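Local atomic coordinates of period circadian protein homolog 2 (Mus musculus, PDB entry 3GDI), a protein that serves in the mammalian circadian clock as a transcription regulator, its tandem PAS domains probably mediating contacts between clock proteins. Residues Gln299-Arg302 and Leu303-Pro307. Residues are numbered along the deposited sequence; the frame is centred on the assembly and turned at random.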
ATOM      1  N   GLN A 299       0.696 -17.247 -14.094  1.00 62.14           N
ATOM      2  CA  GLN A 299       0.438 -17.296 -15.525  1.00 60.55           C
ATOM      3  C   GLN A 299       0.040 -15.911 -16.032  1.00 58.54           C
ATOM      4  O   GLN A 299       0.424 -15.499 -17.125  1.00 57.55           O
ATOM      5  CB  GLN A 299      -0.685 -18.296 -15.786  1.00 63.19           C
ATOM      6  CG  GLN A 299      -0.823 -18.764 -17.209  1.00 66.65           C
ATOM      7  CD  GLN A 299      -1.983 -19.733 -17.369  1.00 71.82           C
ATOM      8  OE1 GLN A 299      -2.156 -20.653 -16.558  1.00 72.07           O
ATOM      9  NE2 GLN A 299      -2.783 -19.537 -18.417  1.00 71.93           N
ATOM     10  N   ILE A 300      -0.740 -15.200 -15.225  1.00 56.23           N
ATOM     11  CA  ILE A 300      -1.194 -13.862 -15.577  1.00 53.86           C
ATOM     12  C   ILE A 300      -0.046 -12.869 -15.408  1.00 54.59           C
ATOM     13  O   ILE A 300       0.203 -12.046 -16.290  1.00 53.44           O
ATOM     14  CB  ILE A 300      -2.386 -13.437 -14.687  1.00 52.83           C
ATOM     15  CG1 ILE A 300      -3.626 -14.253 -15.058  1.00 52.36           C
ATOM     16  CG2 ILE A 300      -2.667 -11.958 -14.850  1.00 51.30           C
ATOM     17  CD1 ILE A 300      -4.806 -14.058 -14.122  1.00 48.92           C
ATOM     18  N   HIS A 301       0.656 -12.955 -14.281  1.00 52.84           N
ATOM     19  CA  HIS A 301       1.776 -12.060 -14.019  1.00 54.88           C
ATOM     20  C   HIS A 301       2.770 -12.134 -15.177  1.00 55.84           C
ATOM     21  O   HIS A 301       3.276 -11.119 -15.638  1.00 53.75           O
ATOM     22  CB  HIS A 301       2.476 -12.457 -12.721  1.00 55.07           C
ATOM     23  CG  HIS A 301       3.425 -11.420 -12.207  1.00 55.96           C
ATOM     24  ND1 HIS A 301       4.233 -11.628 -11.109  1.00 57.86           N
ATOM     25  CD2 HIS A 301       3.675 -10.156 -12.622  1.00 55.91           C
ATOM     26  CE1 HIS A 301       4.937 -10.536 -10.869  1.00 55.99           C
ATOM     27  NE2 HIS A 301       4.618  -9.629 -11.773  1.00 56.51           N
ATOM     28  N   ARG A 302       3.048 -13.352 -15.633  1.00 58.43           N
ATOM     29  CA  ARG A 302       3.963 -13.565 -16.745  1.00 60.84           C
ATOM     30  C   ARG A 302       3.473 -12.731 -17.922  1.00 59.53           C
ATOM     31  O   ARG A 302       4.236 -11.996 -18.541  1.00 61.57           O
ATOM     32  CB  ARG A 302       3.988 -15.045 -17.141  1.00 65.57           C
ATOM     33  CG  ARG A 302       4.975 -15.363 -18.259  1.00 73.82           C
ATOM     34  CD  ARG A 302       4.817 -16.785 -18.812  1.00 80.57           C
ATOM     35  NE  ARG A 302       5.864 -17.087 -19.794  1.00 86.83           N
ATOM     36  CZ  ARG A 302       5.918 -18.186 -20.548  1.00 89.18           C
ATOM     37  NH1 ARG A 302       4.980 -19.124 -20.454  1.00 89.97           N
ATOM     38  NH2 ARG A 302       6.924 -18.348 -21.402  1.00 89.84           N
ATOM     39  N   LEU A 303       2.187 -12.847 -18.217  1.00 57.76           N
ATOM     40  CA  LEU A 303       1.569 -12.109 -19.313  1.00 57.01           C
ATOM     41  C   LEU A 303       1.767 -10.584 -19.201  1.00 55.44           C
ATOM     42  O   LEU A 303       2.137  -9.926 -20.169  1.00 54.48           O
ATOM     43  CB  LEU A 303       0.073 -12.426 -19.354  1.00 57.54           C
ATOM     44  CG  LEU A 303      -0.699 -11.910 -20.564  1.00 60.96           C
ATOM     45  CD1 LEU A 303      -0.331 -12.770 -21.766  1.00 61.51           C
ATOM     46  CD2 LEU A 303      -2.202 -11.964 -20.311  1.00 61.45           C
ATOM     47  N   LEU A 304       1.517 -10.033 -18.017  1.00 53.48           N
ATOM     48  CA  LEU A 304       1.643  -8.599 -17.793  1.00 52.17           C
ATOM     49  C   LEU A 304       3.074  -8.067 -17.769  1.00 52.86           C
ATOM     50  O   LEU A 304       3.290  -6.870 -17.583  1.00 51.67           O
ATOM     51  CB  LEU A 304       0.948  -8.193 -16.486  1.00 50.50           C
ATOM     52  CG  LEU A 304      -0.580  -8.142 -16.326  1.00 47.18           C
ATOM     53  CD1 LEU A 304      -1.267  -7.876 -17.644  1.00 44.82           C
ATOM     54  CD2 LEU A 304      -1.052  -9.436 -15.742  1.00 44.85           C
ATOM     55  N   MET A 305       4.053  -8.943 -17.940  1.00 54.62           N
ATOM     56  CA  MET A 305       5.441  -8.498 -17.935  1.00 56.04           C
ATOM     57  C   MET A 305       5.842  -7.961 -19.308  1.00 56.88           C
ATOM     58  O   MET A 305       6.870  -7.318 -19.447  1.00 58.45           O
ATOM     59  CB  MET A 305       6.369  -9.650 -17.553  1.00 58.33           C
ATOM     60  CG  MET A 305       6.275 -10.109 -16.104  1.00 61.91           C
ATOM     61  SD  MET A 305       7.287  -9.107 -14.999  1.00 70.24           S
ATOM     62  CE  MET A 305       6.029  -7.953 -14.291  1.00 66.24           C
ATOM     63  N   GLN A 306       5.033  -8.220 -20.328  1.00 58.36           N
ATOM     64  CA  GLN A 306       5.364  -7.748 -21.669  1.00 59.61           C
ATOM     65  C   GLN A 306       5.002  -6.294 -21.913  1.00 60.31           C
ATOM     66  O   GLN A 306       3.927  -5.836 -21.526  1.00 58.27           O
ATOM     67  CB  GLN A 306       4.682  -8.608 -22.734  1.00 60.35           C
ATOM     68  CG  GLN A 306       5.120 -10.061 -22.714  1.00 66.41           C
ATOM     69  CD  GLN A 306       6.628 -10.210 -22.555  1.00 69.16           C
ATOM     70  OE1 GLN A 306       7.404  -9.715 -23.379  1.00 71.46           O
ATOM     71  NE2 GLN A 306       7.050 -10.892 -21.490  1.00 68.44           N
ATOM     72  N   PRO A 307       5.912  -5.541 -22.551  1.00 62.07           N
ATOM     73  CA  PRO A 307       5.671  -4.126 -22.850  1.00 63.47           C
ATOM     74  C   PRO A 307       4.472  -4.033 -23.779  1.00 64.61           C
ATOM     75  O   PRO A 307       4.320  -4.850 -24.684  1.00 63.69           O
ATOM     76  CB  PRO A 307       6.962  -3.693 -23.539  1.00 62.08           C
ATOM     77  CG  PRO A 307       7.987  -4.563 -22.890  1.00 61.78           C
ATOM     78  CD  PRO A 307       7.304  -5.907 -22.874  1.00 61.86           C
TER
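Leu-304 N donates to Ile-300 O at 3.0 Å in an alpha-helical i to i+4 bond, meeting the carbonyl nearly head-on at a C=O...N angle of 164°. One residue earlier, Leu-303 N reaches Gln-299 O over 3.4 Å, a weak bond of the same kind. One residue later the pattern tightens to i to i+3: Met-305 N bonds Arg-302 O at 3.1 Å, approaching from above the carbonyl plane. A type I beta turn from Leu-303 to Gln-306 then leads the chain away from helix 291-303, with a weak bond from Gln-306 N to Leu-303 O.

The Met-305 chain bends at chi2 (-84°) and chi3, bringing its methyl CE to 3.3 Å from His-301 NE2. The sulfur SD lies 4.8 Å from the imidazole centroid, 40° off the ring normal, an oblique Met-aromatic contact. Pro-173 and Asn-174 also touch His-301; Lys-102 of the second subunit packs on His-301, and Glu-100 of that subunit on Met-305. Shortening Met-305 to an alanine would remove SD and CE and is likely to leave the imidazole without its thioether neighbour and freer to turn.

Ile-300 and Leu-304 lie side by side and both touch His-216 of helix 209-221. Two kinds of contact therefore meet at this helix end: the buried aliphatic side chains of Ile-300 and Leu-304 lie on helix 209-221 of the C-terminal PAS domain, while the imidazole-thioether pair also packs on the second subunit, and Lys-258 takes up the carbonyl of Met-305 where the turn departs.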